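Local coordinates for DyP-type peroxidase (Thermobifida cellulosilytica, PDB 4GS1), which probably uses its haem iron to reduce hydrogen peroxide while oxidising dyes and other organic substrates, as expected of a dye-decolorizing (DyP-type) peroxidase, at residues 363-366 and 367-371; 354-357 and 358-362; 259-262 and 263-266. All blocks are in the same frame, centred on the assembly; numbering follows the deposited sequence.

All three contacts lie in the C-terminal DyP-type peroxidase family region, on the same side of the chain's centre. Along the chain contact 3 (helix 259-266) comes first, then contact 2 (helix 351-360 and its end), then contact 1, which carries the chain from that helix into strand 369-379, an outer strand of a four-stranded antiparallel sheet with ferredoxin-like strand order 2-3-1-4. Centre to centre, contacts 1 and 2 are about 11 Å apart, contacts 1 and 3 about 13 Å, and contacts 2 and 3 about 19 Å. Contact 1 touches both others. Contacts 1 and 2 each supply three residues to the haem pocket and contact 3 supplies Ile-266, so two helices and the turn leading into a strand meet at one cofactor.

Contact 1. Residues 363-366 and 367-371; sequences DALN and RYTRH. With HEM (protoporphyrin IX containing Fe), chain F.
Leu-365 and Thr-369 meet through carbon and through oxygen at once, beside the haem. Their side chains cross at about a right angle, with Leu-365 CG 4.0 Å from Thr-369 CG2, and each sends a methyl to the cofactor: Leu-365 CD2 lies 3.5 Å from C2B of the haem, while Thr-369 CG2 approaches the vinyl carbon CBB. The threonine's first torsion (chi1 55°) sets OG1 between its backbone N and carbonyl carbon, from where the hydroxyl donates to Leu-365 O at 2.9 Å. Tyr-368 N binds the same oxygen at 3.0 Å from the opposite face of the carbonyl plane, so two donors grip it.

The next shell shapes the turn. Asp-363 OD1 accepts from Leu-365 N at 3.0 Å, 71° out of the carboxylate plane, forming an Asx turn; its OD2 is bonded to His-303. Water 1 bridges Ala-364 O and Arg-367 NH2, meeting the guanidinium at its edge. Further on, the Arg-370 side chain, bent at chi2, brings NH1 back to donate to Thr-369 O, the acceptor lying near the guanidinium plane.

The haem methyl CMC meets the edge of the His-371 ring, 3.7 Å from CE1, and His-371 ND1 is bonded to Arg-245 NE. This turn thus joins helix 351-360, whose Leu-358 O accepts from Asn-366 ND2, to strand 369-379, where Thr-369 and His-371 pack on Ile-247 of the adjacent strand 240-249.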
ATOM      1  N   ASP B 363      28.050  11.331   4.271  1.00 13.78           N
ATOM      2  CA  ASP B 363      27.495  10.367   3.324  1.00 11.22           C
ATOM      3  C   ASP B 363      26.817  11.109   2.178  1.00 14.64           C
ATOM      4  O   ASP B 363      25.964  11.959   2.407  1.00 14.10           O
ATOM      5  CB  ASP B 363      26.485   9.506   4.083  1.00 12.63           C
ATOM      6  CG  ASP B 363      25.850   8.410   3.238  1.00 16.89           C
ATOM      7  OD1 ASP B 363      26.196   8.232   2.047  1.00 16.34           O
ATOM      8  OD2 ASP B 363      24.979   7.705   3.797  1.00 16.19           O
ATOM      9  N   ALA B 364      27.217  10.806   0.946  1.00 12.73           N
ATOM     10  CA  ALA B 364      26.602  11.418  -0.233  1.00 12.50           C
ATOM     11  C   ALA B 364      25.096  11.190  -0.275  1.00 13.94           C
ATOM     12  O   ALA B 364      24.354  12.000  -0.837  1.00 15.60           O
ATOM     13  CB  ALA B 364      27.263  10.878  -1.506  1.00 13.74           C
ATOM     14  N   LEU B 365      24.642  10.091   0.322  1.00 12.31           N
ATOM     15  CA  LEU B 365      23.211   9.786   0.366  1.00 14.16           C
ATOM     16  C   LEU B 365      22.430  10.773   1.237  1.00 12.52           C
ATOM     17  O   LEU B 365      21.208  10.900   1.096  1.00 14.39           O
ATOM     18  CB  LEU B 365      23.007   8.358   0.875  1.00 16.32           C
ATOM     19  CG  LEU B 365      21.645   7.702   0.709  1.00 17.11           C
ATOM     20  CD1 LEU B 365      21.205   7.675  -0.760  1.00 13.61           C
ATOM     21  CD2 LEU B 365      21.718   6.278   1.285  1.00 16.86           C
ATOM     22  N   ASN B 366      23.122  11.487   2.126  1.00 13.96           N
ATOM     23  CA  ASN B 366      22.434  12.457   2.990  1.00 15.13           C
ATOM     24  C   ASN B 366      21.644  13.478   2.179  1.00 13.58           C
ATOM     25  O   ASN B 366      20.549  13.900   2.574  1.00 15.95           O
ATOM     26  CB  ASN B 366      23.433  13.215   3.887  1.00 16.67           C
ATOM     27  CG  ASN B 366      24.003  12.355   5.011  1.00 14.38           C
ATOM     28  OD1 ASN B 366      23.462  11.300   5.344  1.00 16.38           O
ATOM     29  ND2 ASN B 366      25.095  12.822   5.613  1.00 15.91           N
ATOM     30  N   ARG B 367      22.198  13.887   1.042  1.00 12.86           N
ATOM     31  CA  ARG B 367      21.573  14.943   0.260  1.00 13.84           C
ATOM     32  C   ARG B 367      20.349  14.464  -0.511  1.00 16.40           C
ATOM     33  O   ARG B 367      19.640  15.275  -1.103  1.00 16.23           O
ATOM     34  CB  ARG B 367      22.590  15.587  -0.698  1.00 15.50           C
ATOM     35  CG  ARG B 367      23.828  16.108   0.020  1.00 18.88           C
ATOM     36  CD  ARG B 367      24.656  17.030  -0.862  1.00 17.95           C
ATOM     37  NE  ARG B 367      25.782  17.601  -0.117  1.00 21.17           N
ATOM     38  CZ  ARG B 367      26.960  17.000   0.020  1.00 27.43           C
ATOM     39  NH1 ARG B 367      27.925  17.581   0.720  1.00 26.11           N
ATOM     40  NH2 ARG B 367      27.168  15.809  -0.535  1.00 20.21           N
ATOM     41  N   TYR B 368      20.092  13.160  -0.482  1.00 15.35           N
ATOM     42  CA  TYR B 368      18.961  12.601  -1.222  1.00 14.09           C
ATOM     43  C   TYR B 368      17.917  11.965  -0.325  1.00 14.26           C
ATOM     44  O   TYR B 368      16.995  11.309  -0.809  1.00 15.23           O
ATOM     45  CB  TYR B 368      19.457  11.590  -2.270  1.00 12.80           C
ATOM     46  CG  TYR B 368      20.326  12.256  -3.306  1.00 11.35           C
ATOM     47  CD1 TYR B 368      19.764  12.953  -4.362  1.00 13.12           C
ATOM     48  CD2 TYR B 368      21.711  12.200  -3.219  1.00 13.32           C
ATOM     49  CE1 TYR B 368      20.568  13.588  -5.312  1.00 15.23           C
ATOM     50  CE2 TYR B 368      22.517  12.829  -4.159  1.00 14.92           C
ATOM     51  CZ  TYR B 368      21.936  13.519  -5.200  1.00 16.39           C
ATOM     52  OH  TYR B 368      22.728  14.145  -6.139  1.00 17.57           O
ATOM     53  N   THR B 369      18.064  12.153   0.982  1.00 12.00           N
ATOM     54  CA  THR B 369      17.180  11.494   1.939  1.00 12.25           C
ATOM     55  C   THR B 369      16.819  12.430   3.092  1.00 14.85           C
ATOM     56  O   THR B 369      17.585  13.340   3.419  1.00 13.80           O
ATOM     57  CB  THR B 369      17.841  10.230   2.526  1.00 13.05           C
ATOM     58  OG1 THR B 369      19.113  10.577   3.093  1.00 14.09           O
ATOM     59  CG2 THR B 369      18.039   9.170   1.449  1.00 12.37           C
ATOM     60  N   ARG B 370      15.659  12.203   3.701  1.00 12.31           N
ATOM     61  CA  ARG B 370      15.248  12.980   4.878  1.00 12.84           C
ATOM     62  C   ARG B 370      14.619  12.052   5.908  1.00 12.62           C
ATOM     63  O   ARG B 370      13.581  11.437   5.646  1.00 12.83           O
ATOM     64  CB  ARG B 370      14.237  14.068   4.489  1.00 14.37           C
ATOM     65  CG  ARG B 370      14.775  15.178   3.579  1.00 17.20           C
ATOM     66  CD  ARG B 370      15.849  16.012   4.278  1.00 22.44           C
ATOM     67  NE  ARG B 370      16.297  17.135   3.451  1.00 23.44           N
ATOM     68  CZ  ARG B 370      17.386  17.125   2.682  1.00 24.96           C
ATOM     69  NH1 ARG B 370      18.170  16.050   2.632  1.00 21.34           N
ATOM     70  NH2 ARG B 370      17.697  18.204   1.962  1.00 20.81           N
ATOM     71  N   HIS B 371      15.247  11.936   7.081  1.00 12.07           N
ATOM     72  CA  HIS B 371      14.695  11.090   8.137  1.00 11.98           C
ATOM     73  C   HIS B 371      13.573  11.854   8.836  1.00 13.85           C
ATOM     74  O   HIS B 371      13.836  12.873   9.482  1.00 14.64           O
ATOM     75  CB  HIS B 371      15.776  10.736   9.159  1.00 12.74           C
ATOM     76  CG  HIS B 371      16.852   9.854   8.621  1.00 13.09           C
ATOM     77  ND1 HIS B 371      17.294   8.716   9.284  1.00 14.85           N
ATOM     78  CD2 HIS B 371      17.588   9.922   7.486  1.00 14.94           C
ATOM     79  CE1 HIS B 371      18.249   8.146   8.587  1.00 14.98           C
ATOM     80  NE2 HIS B 371      18.455   8.859   7.486  1.00 15.21           N
TER
HETATM   81  CHA HEM F 501      24.287  -0.770   2.673  1.00 13.21           C
HETATM   82  CHB HEM F 501      20.745   1.901   0.732  1.00 14.95           C
HETATM   83  CHC HEM F 501      20.003   4.107   4.996  1.00 13.98           C
HETATM   84  CHD HEM F 501      23.257   1.148   7.064  1.00 13.83           C
HETATM   85  C1A HEM F 501      23.407  -0.213   1.787  1.00 12.00           C
HETATM   86  C2A HEM F 501      23.344  -0.539   0.383  1.00 11.76           C
HETATM   87  C3A HEM F 501      22.363   0.204  -0.150  1.00 10.70           C
HETATM   88  C4A HEM F 501      21.781   1.005   0.897  1.00 12.10           C
HETATM   89  CMA HEM F 501      21.903   0.214  -1.629  1.00 11.22           C
HETATM   90  CAA HEM F 501      24.266  -1.563  -0.330  1.00 12.01           C
HETATM   91  CBA HEM F 501      23.640  -2.968  -0.389  1.00 12.04           C
HETATM   92  CGA HEM F 501      23.589  -3.636   0.958  1.00 14.62           C
HETATM   93  O1A HEM F 501      24.659  -4.121   1.437  1.00 14.76           O
HETATM   94  O2A HEM F 501      22.482  -3.708   1.549  1.00 15.45           O
HETATM   95  C1B HEM F 501      20.255   2.738   1.707  1.00 14.54           C
HETATM   96  C2B HEM F 501      19.248   3.756   1.500  1.00 13.19           C
HETATM   97  C3B HEM F 501      19.045   4.382   2.671  1.00 12.59           C
HETATM   98  C4B HEM F 501      19.907   3.766   3.662  1.00 13.94           C
HETATM   99  CMB HEM F 501      18.603   4.034   0.121  1.00 17.61           C
HETATM  100  CAB HEM F 501      18.064   5.534   3.009  1.00 14.53           C
HETATM  101  CBB HEM F 501      16.952   5.785   2.289  1.00 19.01           C
HETATM  102  C1C HEM F 501      20.825   3.497   5.927  1.00 13.57           C
HETATM  103  C2C HEM F 501      20.935   3.840   7.338  1.00 12.66           C
HETATM  104  C3C HEM F 501      21.827   3.006   7.911  1.00 14.49           C
HETATM  105  C4C HEM F 501      22.321   2.137   6.869  1.00 16.72           C
HETATM  106  CMC HEM F 501      20.103   4.946   8.024  1.00 18.25           C
HETATM  107  CAC HEM F 501      22.341   2.908   9.374  1.00 14.90           C
HETATM  108  CBC HEM F 501      22.288   3.896  10.272  1.00 24.46           C
HETATM  109  C1D HEM F 501      23.802   0.364   6.082  1.00 12.59           C
HETATM  110  C2D HEM F 501      24.768  -0.681   6.322  1.00 13.85           C
HETATM  111  C3D HEM F 501      25.097  -1.263   4.962  1.00 12.26           C
HETATM  112  C4D HEM F 501      24.282  -0.535   4.022  1.00 14.64           C
HETATM  113  CMD HEM F 501      25.377  -1.123   7.674  1.00 16.31           C
HETATM  114  CAD HEM F 501      26.080  -2.408   4.675  1.00 13.02           C
HETATM  115  CBD HEM F 501      27.511  -1.866   4.645  1.00 16.38           C
HETATM  116  CGD HEM F 501      28.445  -3.031   4.403  1.00 15.61           C
HETATM  117  O1D HEM F 501      28.807  -3.281   3.219  1.00 16.22           O
HETATM  118  O2D HEM F 501      28.808  -3.734   5.383  1.00 19.48           O
HETATM  119  NA  HEM F 501      22.442   0.733   2.088  1.00 12.87           N
HETATM  120  NB  HEM F 501      20.641   2.771   3.038  1.00 12.76           N
HETATM  121  NC  HEM F 501      21.704   2.456   5.664  1.00 13.66           N
HETATM  122  ND  HEM F 501      23.531   0.420   4.711  1.00 12.00           N
HETATM  123 FE   HEM F 501      22.164   1.659   3.862  1.00 13.68          FE
HETATM  124  O   HOH W   1      25.520  14.100  -2.267  1.00 20.95           O

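Contact 2. Residues 354-357 and 358-362; sequences VQRS and LVEQG. With HEM (protoporphyrin IX containing Fe), chain F.
Leu-358 N donates to Val-354 O at 2.9 Å, the first of four i to i+4 backbone bonds that hold the last turns of this alpha-helix. The others link Gln-355 to Val-359, Arg-356 to Glu-360 and Ser-357 to Gln-361, whose own backbone no longer has helical torsions.

Apolar packing belongs to the side facing the cofactor. Val-354 CG1 lies 3.7 Å from the haem vinyl carbon CAC, and Leu-358 CD1 comes within 3.8 Å of C3C on the same pyrrole. Between themselves these two side chains are looser, at 4.4 Å from Val-354 CG1 to Leu-358 CG.

The Gln-355 amide makes van der Waals contacts with both neighbours. Its chain starts with CG anti to the backbone N (chi1 174°) and then bends at chi2 (72°), which brings OE1 to 3.6 Å from the haem vinyl carbon CBC and lays NE2 3.7 Å from the methyl CG2 of Val-359.

Charged and polar contacts fall on other faces of the helix. Arg-356 and Glu-360 run side by side in the same direction; their salt bridge is long, 3.8 Å from NE to OE2, with the guanidinium and carboxylate planes 54° apart. Water 2 lies 2.8 Å from Ser-357 OG, near Gln-361 OE1; its proton arrangement is doubtful. Ser-357 OG is bonded to Asn-312 OD1 and Gln-361 OE1 to Asn-311 ND2.

The flank of helix 351-360 that meets the haem also packs on helix 303-307, Val-354 against Ala-307 and Leu-358 against His-303 and Leu-306; just past the helix end, Gln-361 also touches Leu-306.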
ATOM      1  N   VAL B 354      26.901   3.681  13.331  1.00 13.38           N
ATOM      2  CA  VAL B 354      26.851   3.766  11.877  1.00 13.30           C
ATOM      3  C   VAL B 354      26.164   5.053  11.439  1.00 14.64           C
ATOM      4  O   VAL B 354      26.670   5.762  10.564  1.00 13.89           O
ATOM      5  CB  VAL B 354      26.175   2.525  11.260  1.00 13.39           C
ATOM      6  CG1 VAL B 354      26.017   2.696   9.748  1.00 14.65           C
ATOM      7  CG2 VAL B 354      26.999   1.267  11.583  1.00 15.03           C
ATOM      8  N   GLN B 355      25.031   5.374  12.060  1.00 14.03           N
ATOM      9  CA  GLN B 355      24.326   6.613  11.719  1.00 14.29           C
ATOM     10  C   GLN B 355      25.206   7.824  12.041  1.00 17.04           C
ATOM     11  O   GLN B 355      25.245   8.787  11.274  1.00 15.35           O
ATOM     12  CB  GLN B 355      22.974   6.701  12.441  1.00 15.30           C
ATOM     13  CG  GLN B 355      22.224   8.044  12.263  1.00 14.91           C
ATOM     14  CD  GLN B 355      21.641   8.256  10.870  1.00 17.68           C
ATOM     15  OE1 GLN B 355      21.845   7.443   9.963  1.00 17.48           O
ATOM     16  NE2 GLN B 355      20.920   9.367  10.690  1.00 18.04           N
ATOM     17  N   ARG B 356      25.925   7.768  13.162  1.00 15.09           N
ATOM     18  CA  ARG B 356      26.894   8.825  13.480  1.00 16.02           C
ATOM     19  C   ARG B 356      27.907   9.020  12.357  1.00 17.79           C
ATOM     20  O   ARG B 356      28.217  10.154  11.986  1.00 15.17           O
ATOM     21  CB  ARG B 356      27.632   8.526  14.789  1.00 19.45           C
ATOM     22  CG  ARG B 356      26.800   8.758  16.029  1.00 29.78           C
ATOM     23  CD  ARG B 356      27.673   9.235  17.181  1.00 39.50           C
ATOM     24  NE  ARG B 356      27.002  10.288  17.935  1.00 55.21           N
ATOM     25  CZ  ARG B 356      26.307  10.082  19.049  1.00 57.19           C
ATOM     26  NH1 ARG B 356      26.203   8.857  19.550  1.00 60.61           N
ATOM     27  NH2 ARG B 356      25.723  11.101  19.666  1.00 49.47           N
ATOM     28  N   SER B 357      28.427   7.918  11.819  1.00 14.99           N
ATOM     29  CA  SER B 357      29.373   8.010  10.703  1.00 12.20           C
ATOM     30  C   SER B 357      28.731   8.615   9.451  1.00 13.54           C
ATOM     31  O   SER B 357      29.330   9.460   8.783  1.00 14.52           O
ATOM     32  CB  SER B 357      29.990   6.647  10.371  1.00 15.20           C
ATOM     33  OG  SER B 357      30.813   6.188  11.436  1.00 19.55           O
ATOM     34  N   LEU B 358      27.514   8.194   9.124  1.00 11.76           N
ATOM     35  CA  LEU B 358      26.879   8.705   7.909  1.00 13.59           C
ATOM     36  C   LEU B 358      26.675  10.211   8.012  1.00 14.76           C
ATOM     37  O   LEU B 358      26.888  10.952   7.051  1.00 14.42           O
ATOM     38  CB  LEU B 358      25.545   8.007   7.645  1.00 13.12           C
ATOM     39  CG  LEU B 358      25.585   6.484   7.521  1.00 12.66           C
ATOM     40  CD1 LEU B 358      24.169   5.946   7.269  1.00 13.35           C
ATOM     41  CD2 LEU B 358      26.556   6.025   6.429  1.00 13.87           C
ATOM     42  N   VAL B 359      26.278  10.664   9.194  1.00 14.70           N
ATOM     43  CA  VAL B 359      26.032  12.082   9.407  1.00 12.87           C
ATOM     44  C   VAL B 359      27.332  12.871   9.476  1.00 17.82           C
ATOM     45  O   VAL B 359      27.509  13.857   8.758  1.00 17.94           O
ATOM     46  CB  VAL B 359      25.213  12.300  10.713  1.00 13.67           C
ATOM     47  CG1 VAL B 359      25.069  13.783  11.007  1.00 20.43           C
ATOM     48  CG2 VAL B 359      23.850  11.651  10.587  1.00 18.02           C
ATOM     49  N   GLU B 360      28.254  12.431  10.327  1.00 14.73           N
ATOM     50  CA  GLU B 360      29.464  13.213  10.595  1.00 17.33           C
ATOM     51  C   GLU B 360      30.531  13.141   9.509  1.00 18.66           C
ATOM     52  O   GLU B 360      31.363  14.044   9.394  1.00 19.40           O
ATOM     53  CB  GLU B 360      30.061  12.822  11.954  1.00 18.72           C
ATOM     54  CG  GLU B 360      29.125  13.104  13.126  1.00 20.45           C
ATOM     55  CD  GLU B 360      29.605  12.496  14.435  1.00 37.13           C
ATOM     56  OE1 GLU B 360      30.751  11.994  14.483  1.00 34.91           O
ATOM     57  OE2 GLU B 360      28.824  12.516  15.414  1.00 38.44           O
ATOM     58  N   GLN B 361      30.516  12.078   8.712  1.00 15.21           N
ATOM     59  CA  GLN B 361      31.498  11.953   7.643  1.00 15.26           C
ATOM     60  C   GLN B 361      30.934  12.288   6.266  1.00 17.03           C
ATOM     61  O   GLN B 361      31.610  12.106   5.257  1.00 18.03           O
ATOM     62  CB  GLN B 361      32.147  10.561   7.663  1.00 16.21           C
ATOM     63  CG  GLN B 361      32.795  10.236   9.006  1.00 18.45           C
ATOM     64  CD  GLN B 361      33.413   8.854   9.039  1.00 31.00           C
ATOM     65  OE1 GLN B 361      33.008   8.002   9.827  1.00 46.27           O
ATOM     66  NE2 GLN B 361      34.407   8.629   8.188  1.00 43.58           N
ATOM     67  N   GLY B 362      29.695  12.785   6.230  1.00 15.37           N
ATOM     68  CA  GLY B 362      29.138  13.357   5.013  1.00 16.73           C
ATOM     69  C   GLY B 362      28.754  12.398   3.904  1.00 14.88           C
ATOM     70  O   GLY B 362      29.084  12.630   2.735  1.00 14.85           O
TER
HETATM   71  CHA HEM F 501      24.287  -0.770   2.673  1.00 13.21           C
HETATM   72  CHB HEM F 501      20.745   1.901   0.732  1.00 14.95           C
HETATM   73  CHC HEM F 501      20.003   4.107   4.996  1.00 13.98           C
HETATM   74  CHD HEM F 501      23.257   1.148   7.064  1.00 13.83           C
HETATM   75  C1A HEM F 501      23.407  -0.213   1.787  1.00 12.00           C
HETATM   76  C2A HEM F 501      23.344  -0.539   0.383  1.00 11.76           C
HETATM   77  C3A HEM F 501      22.363   0.204  -0.150  1.00 10.70           C
HETATM   78  C4A HEM F 501      21.781   1.005   0.897  1.00 12.10           C
HETATM   79  CMA HEM F 501      21.903   0.214  -1.629  1.00 11.22           C
HETATM   80  CAA HEM F 501      24.266  -1.563  -0.330  1.00 12.01           C
HETATM   81  CBA HEM F 501      23.640  -2.968  -0.389  1.00 12.04           C
HETATM   82  CGA HEM F 501      23.589  -3.636   0.958  1.00 14.62           C
HETATM   83  O1A HEM F 501      24.659  -4.121   1.437  1.00 14.76           O
HETATM   84  O2A HEM F 501      22.482  -3.708   1.549  1.00 15.45           O
HETATM   85  C1B HEM F 501      20.255   2.738   1.707  1.00 14.54           C
HETATM   86  C2B HEM F 501      19.248   3.756   1.500  1.00 13.19           C
HETATM   87  C3B HEM F 501      19.045   4.382   2.671  1.00 12.59           C
HETATM   88  C4B HEM F 501      19.907   3.766   3.662  1.00 13.94           C
HETATM   89  CMB HEM F 501      18.603   4.034   0.121  1.00 17.61           C
HETATM   90  CAB HEM F 501      18.064   5.534   3.009  1.00 14.53           C
HETATM   91  CBB HEM F 501      16.952   5.785   2.289  1.00 19.01           C
HETATM   92  C1C HEM F 501      20.825   3.497   5.927  1.00 13.57           C
HETATM   93  C2C HEM F 501      20.935   3.840   7.338  1.00 12.66           C
HETATM   94  C3C HEM F 501      21.827   3.006   7.911  1.00 14.49           C
HETATM   95  C4C HEM F 501      22.321   2.137   6.869  1.00 16.72           C
HETATM   96  CMC HEM F 501      20.103   4.946   8.024  1.00 18.25           C
HETATM   97  CAC HEM F 501      22.341   2.908   9.374  1.00 14.90           C
HETATM   98  CBC HEM F 501      22.288   3.896  10.272  1.00 24.46           C
HETATM   99  C1D HEM F 501      23.802   0.364   6.082  1.00 12.59           C
HETATM  100  C2D HEM F 501      24.768  -0.681   6.322  1.00 13.85           C
HETATM  101  C3D HEM F 501      25.097  -1.263   4.962  1.00 12.26           C
HETATM  102  C4D HEM F 501      24.282  -0.535   4.022  1.00 14.64           C
HETATM  103  CMD HEM F 501      25.377  -1.123   7.674  1.00 16.31           C
HETATM  104  CAD HEM F 501      26.080  -2.408   4.675  1.00 13.02           C
HETATM  105  CBD HEM F 501      27.511  -1.866   4.645  1.00 16.38           C
HETATM  106  CGD HEM F 501      28.445  -3.031   4.403  1.00 15.61           C
HETATM  107  O1D HEM F 501      28.807  -3.281   3.219  1.00 16.22           O
HETATM  108  O2D HEM F 501      28.808  -3.734   5.383  1.00 19.48           O
HETATM  109  NA  HEM F 501      22.442   0.733   2.088  1.00 12.87           N
HETATM  110  NB  HEM F 501      20.641   2.771   3.038  1.00 12.76           N
HETATM  111  NC  HEM F 501      21.704   2.456   5.664  1.00 13.66           N
HETATM  112  ND  HEM F 501      23.531   0.420   4.711  1.00 12.00           N
HETATM  113 FE   HEM F 501      22.164   1.659   3.862  1.00 13.68          FE
HETATM  114  O   HOH W   2      33.403   7.029  12.016  1.00 40.58           O

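Contact 3. Residues 259-262 and 263-266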
ATOM      1  N   VAL B 259      23.348   7.415 -14.296  1.00 20.79           N
ATOM      2  CA  VAL B 259      23.556   6.142 -13.586  1.00 20.24           C
ATOM      3  C   VAL B 259      24.923   6.036 -12.892  1.00 16.94           C
ATOM      4  O   VAL B 259      24.985   5.670 -11.719  1.00 15.69           O
ATOM      5  CB  VAL B 259      23.259   4.907 -14.482  1.00 21.25           C
ATOM      6  CG1 VAL B 259      23.764   3.622 -13.839  1.00 20.27           C
ATOM      7  CG2 VAL B 259      21.765   4.806 -14.749  1.00 25.10           C
ATOM      8  N   PRO B 260      26.020   6.377 -13.588  1.00 17.87           N
ATOM      9  CA  PRO B 260      27.307   6.271 -12.888  1.00 18.20           C
ATOM     10  C   PRO B 260      27.403   7.130 -11.617  1.00 19.28           C
ATOM     11  O   PRO B 260      28.020   6.700 -10.638  1.00 17.57           O
ATOM     12  CB  PRO B 260      28.309   6.757 -13.940  1.00 23.67           C
ATOM     13  CG  PRO B 260      27.671   6.412 -15.241  1.00 26.20           C
ATOM     14  CD  PRO B 260      26.204   6.651 -15.032  1.00 18.93           C
ATOM     15  N   ASP B 261      26.806   8.320 -11.617  1.00 17.66           N
ATOM     16  CA  ASP B 261      26.832   9.138 -10.410  1.00 17.16           C
ATOM     17  C   ASP B 261      25.982   8.532  -9.286  1.00 17.55           C
ATOM     18  O   ASP B 261      26.370   8.584  -8.116  1.00 16.95           O
ATOM     19  CB  ASP B 261      26.405  10.583 -10.712  1.00 17.09           C
ATOM     20  CG  ASP B 261      27.490  11.375 -11.423  1.00 24.60           C
ATOM     21  OD1 ASP B 261      28.683  11.025 -11.287  1.00 22.92           O
ATOM     22  OD2 ASP B 261      27.143  12.358 -12.109  1.00 25.73           O
ATOM     23  N   ARG B 262      24.844   7.945  -9.639  1.00 15.80           N
ATOM     24  CA  ARG B 262      24.018   7.255  -8.641  1.00 12.77           C
ATOM     25  C   ARG B 262      24.791   6.111  -8.014  1.00 15.33           C
ATOM     26  O   ARG B 262      24.697   5.871  -6.806  1.00 15.06           O
ATOM     27  CB  ARG B 262      22.737   6.695  -9.271  1.00 16.11           C
ATOM     28  CG  ARG B 262      21.791   7.758  -9.788  1.00 18.06           C
ATOM     29  CD  ARG B 262      20.553   7.124 -10.395  1.00 19.86           C
ATOM     30  NE  ARG B 262      19.883   8.053 -11.299  1.00 22.74           N
ATOM     31  CZ  ARG B 262      18.785   7.775 -11.991  1.00 25.25           C
ATOM     32  NH1 ARG B 262      18.209   6.591 -11.876  1.00 29.90           N
ATOM     33  NH2 ARG B 262      18.263   8.695 -12.789  1.00 24.87           N
ATOM     34  N   GLU B 263      25.540   5.398  -8.848  1.00 15.36           N
ATOM     35  CA  GLU B 263      26.341   4.275  -8.366  1.00 15.00           C
ATOM     36  C   GLU B 263      27.432   4.748  -7.421  1.00 18.58           C
ATOM     37  O   GLU B 263      27.726   4.074  -6.437  1.00 19.09           O
ATOM     38  CB  GLU B 263      26.931   3.484  -9.546  1.00 14.90           C
ATOM     39  CG  GLU B 263      25.836   2.772 -10.362  1.00 14.23           C
ATOM     40  CD  GLU B 263      26.344   2.059 -11.599  1.00 21.18           C
ATOM     41  OE1 GLU B 263      27.339   2.520 -12.201  1.00 24.22           O
ATOM     42  OE2 GLU B 263      25.719   1.038 -11.987  1.00 20.46           O
ATOM     43  N   ARG B 264      28.003   5.918  -7.695  1.00 15.25           N
ATOM     44  CA  ARG B 264      29.047   6.470  -6.826  1.00 18.22           C
ATOM     45  C   ARG B 264      28.509   6.986  -5.488  1.00 19.97           C
ATOM     46  O   ARG B 264      29.249   7.040  -4.499  1.00 19.07           O
ATOM     47  CB  ARG B 264      29.843   7.568  -7.546  1.00 20.20           C
ATOM     48  CG  ARG B 264      30.803   7.044  -8.587  1.00 24.10           C
ATOM     49  CD  ARG B 264      31.377   8.165  -9.444  1.00 23.78           C
ATOM     50  NE  ARG B 264      31.910   7.626 -10.687  1.00 35.01           N
ATOM     51  CZ  ARG B 264      31.477   7.945 -11.900  1.00 27.09           C
ATOM     52  NH1 ARG B 264      30.522   8.854 -12.074  1.00 24.02           N
ATOM     53  NH2 ARG B 264      32.037   7.372 -12.949  1.00 36.79           N
ATOM     54  N   VAL B 265      27.231   7.353  -5.438  1.00 15.60           N
ATOM     55  CA  VAL B 265      26.625   7.737  -4.158  1.00 14.85           C
ATOM     56  C   VAL B 265      26.651   6.557  -3.177  1.00 12.57           C
ATOM     57  O   VAL B 265      26.938   6.731  -1.990  1.00 14.81           O
ATOM     58  CB  VAL B 265      25.174   8.254  -4.345  1.00 13.60           C
ATOM     59  CG1 VAL B 265      24.462   8.380  -3.003  1.00 15.58           C
ATOM     60  CG2 VAL B 265      25.188   9.606  -5.047  1.00 14.53           C
ATOM     61  N   ILE B 266      26.380   5.361  -3.688  1.00 13.63           N
ATOM     62  CA  ILE B 266      26.307   4.156  -2.857  1.00 14.13           C
ATOM     63  C   ILE B 266      27.643   3.441  -2.739  1.00 14.25           C
ATOM     64  O   ILE B 266      28.056   3.047  -1.640  1.00 13.83           O
ATOM     65  CB  ILE B 266      25.272   3.155  -3.431  1.00 16.45           C
ATOM     66  CG1 ILE B 266      23.860   3.747  -3.349  1.00 13.68           C
ATOM     67  CG2 ILE B 266      25.324   1.820  -2.681  1.00 15.08           C
ATOM     68  CD1 ILE B 266      23.397   4.064  -1.916  1.00 17.55           C
TER
HETATM   69  O   HOH W   3      29.910   4.367 -11.215  1.00 29.94           O
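Pro-260 O is gripped by the backbone N of Arg-264 at 3.0 Å and by water 3 at 3.1 Å, within the short alpha-helix 259-266. Two further i to i+4 bonds repeat the pattern, Glu-263 N to Val-259 O and Val-265 N to Asp-261 O; the former is directed nearly along the C=O axis.

Water 3 also donates, weakly, to Glu-263 OE1. The glutamate extends beyond CG (chi2 176°), placing its carboxylate beside Val-259, with OE2 3.7 Å from CG1, and OE2 is bonded to Leu-270 N. With Glu-263 cut back to an alanine, the amide of Leu-270 is likely to lose its carboxylate acceptor, and Val-259 CG1 and water 3 their contacts with that group.

Arg-264, extended from CG to NE, lies alongside the preceding turn. Its guanidinium carries Pro-260 O over one face, and NH1 is 3.6 Å from Pro-260 CB. Arg-262 is directed elsewhere: its NE donates to Leu-257 O and its guanidinium makes a cation-pi contact with Trp-254. At the C-terminal end, Ile-266 touches the haem and packs on His-303 and Val-304 of helix 303-307, so the helix runs from an exposed start to the cofactor pocket.

Asp-261 and Arg-264 form a salt bridge, OD1 to NH1 at 3.0 Å, but its hydrogen bond is weak: the N-H...O angle is 127°, and the carboxylate and guanidinium planes are turned 63° apart.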